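Local atomic coordinates of N5-carboxyaminoimidazole ribonucleotide synthetase (Bacillus anthracis, PDB entry 3QFF), a protein that catalyses the ATP-dependent carboxylation of 5-aminoimidazole ribonucleotide with bicarbonate to N5-carboxyaminoimidazole ribonucleotide, a step of purine biosynthesis. Residues Phe193-Ser198 / Ala231-Glu236. Residues are numbered along the deposited sequence; the frame is centred on the assembly and turned at random.
Sequences FEKEVS and ARITEE. With ADP (adenosine-5'-diphosphate), chain C.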
loop_
_atom_site.group_PDB
_atom_site.type_symbol
_atom_site.label_atom_id
_atom_site.label_comp_id
_atom_site.label_asym_id
_atom_site.label_seq_id
_atom_site.Cartn_x
_atom_site.Cartn_y
_atom_site.Cartn_z
ATOM N N PHE A 193 -11.857 32.796 -9.606
ATOM C CA PHE A 193 -11.875 31.892 -8.464
ATOM C C PHE A 193 -10.701 32.162 -7.540
ATOM O O PHE A 193 -9.665 32.664 -7.979
ATOM C CB PHE A 193 -11.896 30.421 -8.908
ATOM C CG PHE A 193 -10.673 29.998 -9.670
ATOM C CD1 PHE A 193 -10.659 30.037 -11.059
ATOM C CD2 PHE A 193 -9.525 29.567 -8.996
ATOM C CE1 PHE A 193 -9.523 29.652 -11.771
ATOM C CE2 PHE A 193 -8.385 29.187 -9.696
ATOM C CZ PHE A 193 -8.389 29.226 -11.093
ATOM N N GLU A 194 -10.893 31.821 -6.269
ATOM C CA GLU A 194 -9.848 31.846 -5.260
ATOM C C GLU A 194 -8.979 30.573 -5.334
ATOM O O GLU A 194 -7.758 30.673 -5.427
ATOM C CB GLU A 194 -10.474 31.981 -3.864
ATOM C CG GLU A 194 -9.478 32.360 -2.764
ATOM C CD GLU A 194 -10.021 32.172 -1.345
ATOM O OE1 GLU A 194 -11.254 32.270 -1.124
ATOM O OE2 GLU A 194 -9.196 31.932 -0.433
ATOM N N LYS A 195 -9.621 29.399 -5.305
ATOM C CA LYS A 195 -8.938 28.097 -5.239
ATOM C C LYS A 195 -9.475 27.117 -6.287
ATOM O O LYS A 195 -10.668 27.136 -6.609
ATOM C CB LYS A 195 -9.178 27.446 -3.866
ATOM C CG LYS A 195 -8.848 28.303 -2.651
ATOM C CD LYS A 195 -7.589 27.830 -2.019
ATOM C CE LYS A 195 -7.133 28.731 -0.879
ATOM N NZ LYS A 195 -5.642 28.762 -0.871
ATOM N N GLU A 196 -8.596 26.260 -6.803
ATOM C CA GLU A 196 -9.021 25.050 -7.520
ATOM C C GLU A 196 -9.105 23.868 -6.563
ATOM O O GLU A 196 -8.156 23.590 -5.814
ATOM C CB GLU A 196 -8.082 24.720 -8.664
ATOM C CG GLU A 196 -8.296 25.579 -9.876
ATOM C CD GLU A 196 -7.499 25.102 -11.049
ATOM O OE1 GLU A 196 -6.283 25.396 -11.104
ATOM O OE2 GLU A 196 -8.087 24.430 -11.927
ATOM N N VAL A 197 -10.250 23.189 -6.564
ATOM C CA VAL A 197 -10.451 22.064 -5.658
ATOM C C VAL A 197 -10.942 20.828 -6.410
ATOM O O VAL A 197 -11.523 20.941 -7.495
ATOM C CB VAL A 197 -11.396 22.409 -4.440
ATOM C CG1 VAL A 197 -10.866 23.626 -3.656
ATOM C CG2 VAL A 197 -12.865 22.613 -4.874
ATOM N N SER A 198 -10.682 19.649 -5.849
ATOM C CA SER A 198 -11.238 18.436 -6.422
ATOM C C SER A 198 -11.699 17.459 -5.351
ATOM O O SER A 198 -11.203 17.478 -4.228
ATOM C CB SER A 198 -10.257 17.768 -7.387
ATOM O OG SER A 198 -9.191 17.164 -6.681
ATOM N N ALA A 231 -8.317 20.860 2.038
ATOM C CA ALA A 231 -8.292 22.094 1.241
ATOM C C ALA A 231 -8.462 23.283 2.188
ATOM O O ALA A 231 -9.217 23.206 3.151
ATOM C CB ALA A 231 -9.407 22.078 0.185
ATOM N N ARG A 232 -7.749 24.372 1.928
ATOM C CA ARG A 232 -7.806 25.537 2.799
ATOM C C ARG A 232 -9.021 26.415 2.448
ATOM O O ARG A 232 -8.888 27.511 1.892
ATOM C CB ARG A 232 -6.480 26.311 2.761
ATOM C CG ARG A 232 -5.279 25.467 3.253
ATOM C CD ARG A 232 -3.927 26.148 3.043
ATOM N NE ARG A 232 -3.592 26.290 1.629
ATOM C CZ ARG A 232 -2.536 26.957 1.157
ATOM N NH1 ARG A 232 -2.336 27.017 -0.151
ATOM N NH2 ARG A 232 -1.675 27.562 1.983
ATOM N N ILE A 233 -10.205 25.897 2.770
ATOM C CA ILE A 233 -11.468 26.538 2.426
ATOM C C ILE A 233 -12.428 26.441 3.609
ATOM O O ILE A 233 -12.195 25.659 4.532
ATOM C CB ILE A 233 -12.113 25.903 1.142
ATOM C CG1 ILE A 233 -12.387 24.405 1.349
ATOM C CG2 ILE A 233 -11.236 26.141 -0.100
ATOM C CD1 ILE A 233 -12.958 23.697 0.146
ATOM N N THR A 234 -13.504 27.235 3.585
ATOM C CA THR A 234 -14.504 27.209 4.655
ATOM C C THR A 234 -15.215 25.863 4.724
ATOM O O THR A 234 -15.282 25.126 3.727
ATOM C CB THR A 234 -15.575 28.306 4.473
ATOM O OG1 THR A 234 -16.340 28.041 3.287
ATOM C CG2 THR A 234 -14.929 29.701 4.366
ATOM N N GLU A 235 -15.763 25.551 5.896
ATOM C CA GLU A 235 -16.545 24.337 6.073
ATOM C C GLU A 235 -17.747 24.324 5.130
ATOM O O GLU A 235 -18.258 23.262 4.792
ATOM C CB GLU A 235 -17.011 24.201 7.526
ATOM C CG GLU A 235 -17.306 22.765 7.966
ATOM C CD GLU A 235 -16.070 21.880 7.912
ATOM O OE1 GLU A 235 -16.122 20.816 7.247
ATOM O OE2 GLU A 235 -15.036 22.262 8.511
ATOM N N GLU A 236 -18.185 25.508 4.707
ATOM C CA GLU A 236 -19.350 25.649 3.833
ATOM C C GLU A 236 -19.033 25.275 2.387
ATOM O O GLU A 236 -19.828 24.586 1.742
ATOM C CB GLU A 236 -19.921 27.070 3.907
ATOM C CG GLU A 236 -20.771 27.350 5.168
ATOM C CD GLU A 236 -20.004 27.193 6.488
ATOM O OE1 GLU A 236 -20.517 26.477 7.383
ATOM O OE2 GLU A 236 -18.892 27.770 6.629
HETATM P PB ADP C . -7.080 20.830 -18.993
HETATM O O1B ADP C . -5.938 21.013 -19.965
HETATM O O2B ADP C . -8.109 19.829 -19.472
HETATM O O3B ADP C . -6.624 20.631 -17.567
HETATM P PA ADP C . -8.829 22.897 -17.908
HETATM O O1A ADP C . -8.708 22.138 -16.603
HETATM O O2A ADP C . -10.188 23.137 -18.525
HETATM O O3A ADP C . -7.854 22.258 -19.037
HETATM O "O5'" ADP C . -8.183 24.352 -17.687
HETATM C "C5'" ADP C . -6.789 24.478 -17.413
HETATM C "C4'" ADP C . -6.570 25.629 -16.442
HETATM O "O4'" ADP C . -7.085 26.833 -17.014
HETATM C "C3'" ADP C . -7.310 25.417 -15.131
HETATM O "O3'" ADP C . -6.449 24.851 -14.138
HETATM C "C2'" ADP C . -7.790 26.802 -14.745
HETATM O "O2'" ADP C . -6.853 27.410 -13.852
HETATM C "C1'" ADP C . -7.815 27.592 -16.044
HETATM N N9 ADP C . -9.221 27.787 -16.498
HETATM C C8 ADP C . -9.906 26.972 -17.327
HETATM N N7 ADP C . -11.163 27.433 -17.544
HETATM C C5 ADP C . -11.302 28.573 -16.846
HETATM C C6 ADP C . -12.381 29.570 -16.633
HETATM N N6 ADP C . -13.593 29.435 -17.228
HETATM N N1 ADP C . -12.109 30.622 -15.819
HETATM C C2 ADP C . -10.913 30.772 -15.218
HETATM N N3 ADP C . -9.896 29.906 -15.369
HETATM C C4 ADP C . -10.021 28.807 -16.158
HETATM O O HOH W 1 -10.266 30.097 1.317
#
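Lys-195 lays its aliphatic chain over the loop that leads into helix 235-251: its CG lies 4.1 Å from CG2 of Ile-233, and its CE is 3.5 Å from the carbonyl O of Arg-232. The chain is bent at chi2, which sets CD, and at chi4 (-145°), which sets NZ; it crosses the Arg-232 side chain at about a right angle, and Lys-195 NZ lies 3.8 Å from Arg-232 NH1, oblique to the guanidinium. Both cations form salt bridges to Glu-216 OE2 on strand 209-220, and Arg-232 also pairs with Glu-366. Farther along the strand the contact turns apolar. CG1 of Val-197 meets CB of Ala-231 at 4.4 Å and CD1 of Ile-233 at 4.3 Å, with Val-214 touching all three residues. At the other end a water donates to Glu-194 OE2 (2.8 Å) and to Arg-232 O. Strand 195-203 of the ATP-grasp domain thus has two faces: Lys-195 and Val-197 pack on the loop, whereas Glu-196, between them in sequence, turns to the nucleotide, where OE2 accepts a 2.8 Å hydrogen bond from O3' of the ADP ribose. The shared carboxylate of Glu-216 probably offsets the repulsion between the two cations, so that their close approach can be tolerated beside the apolar packing.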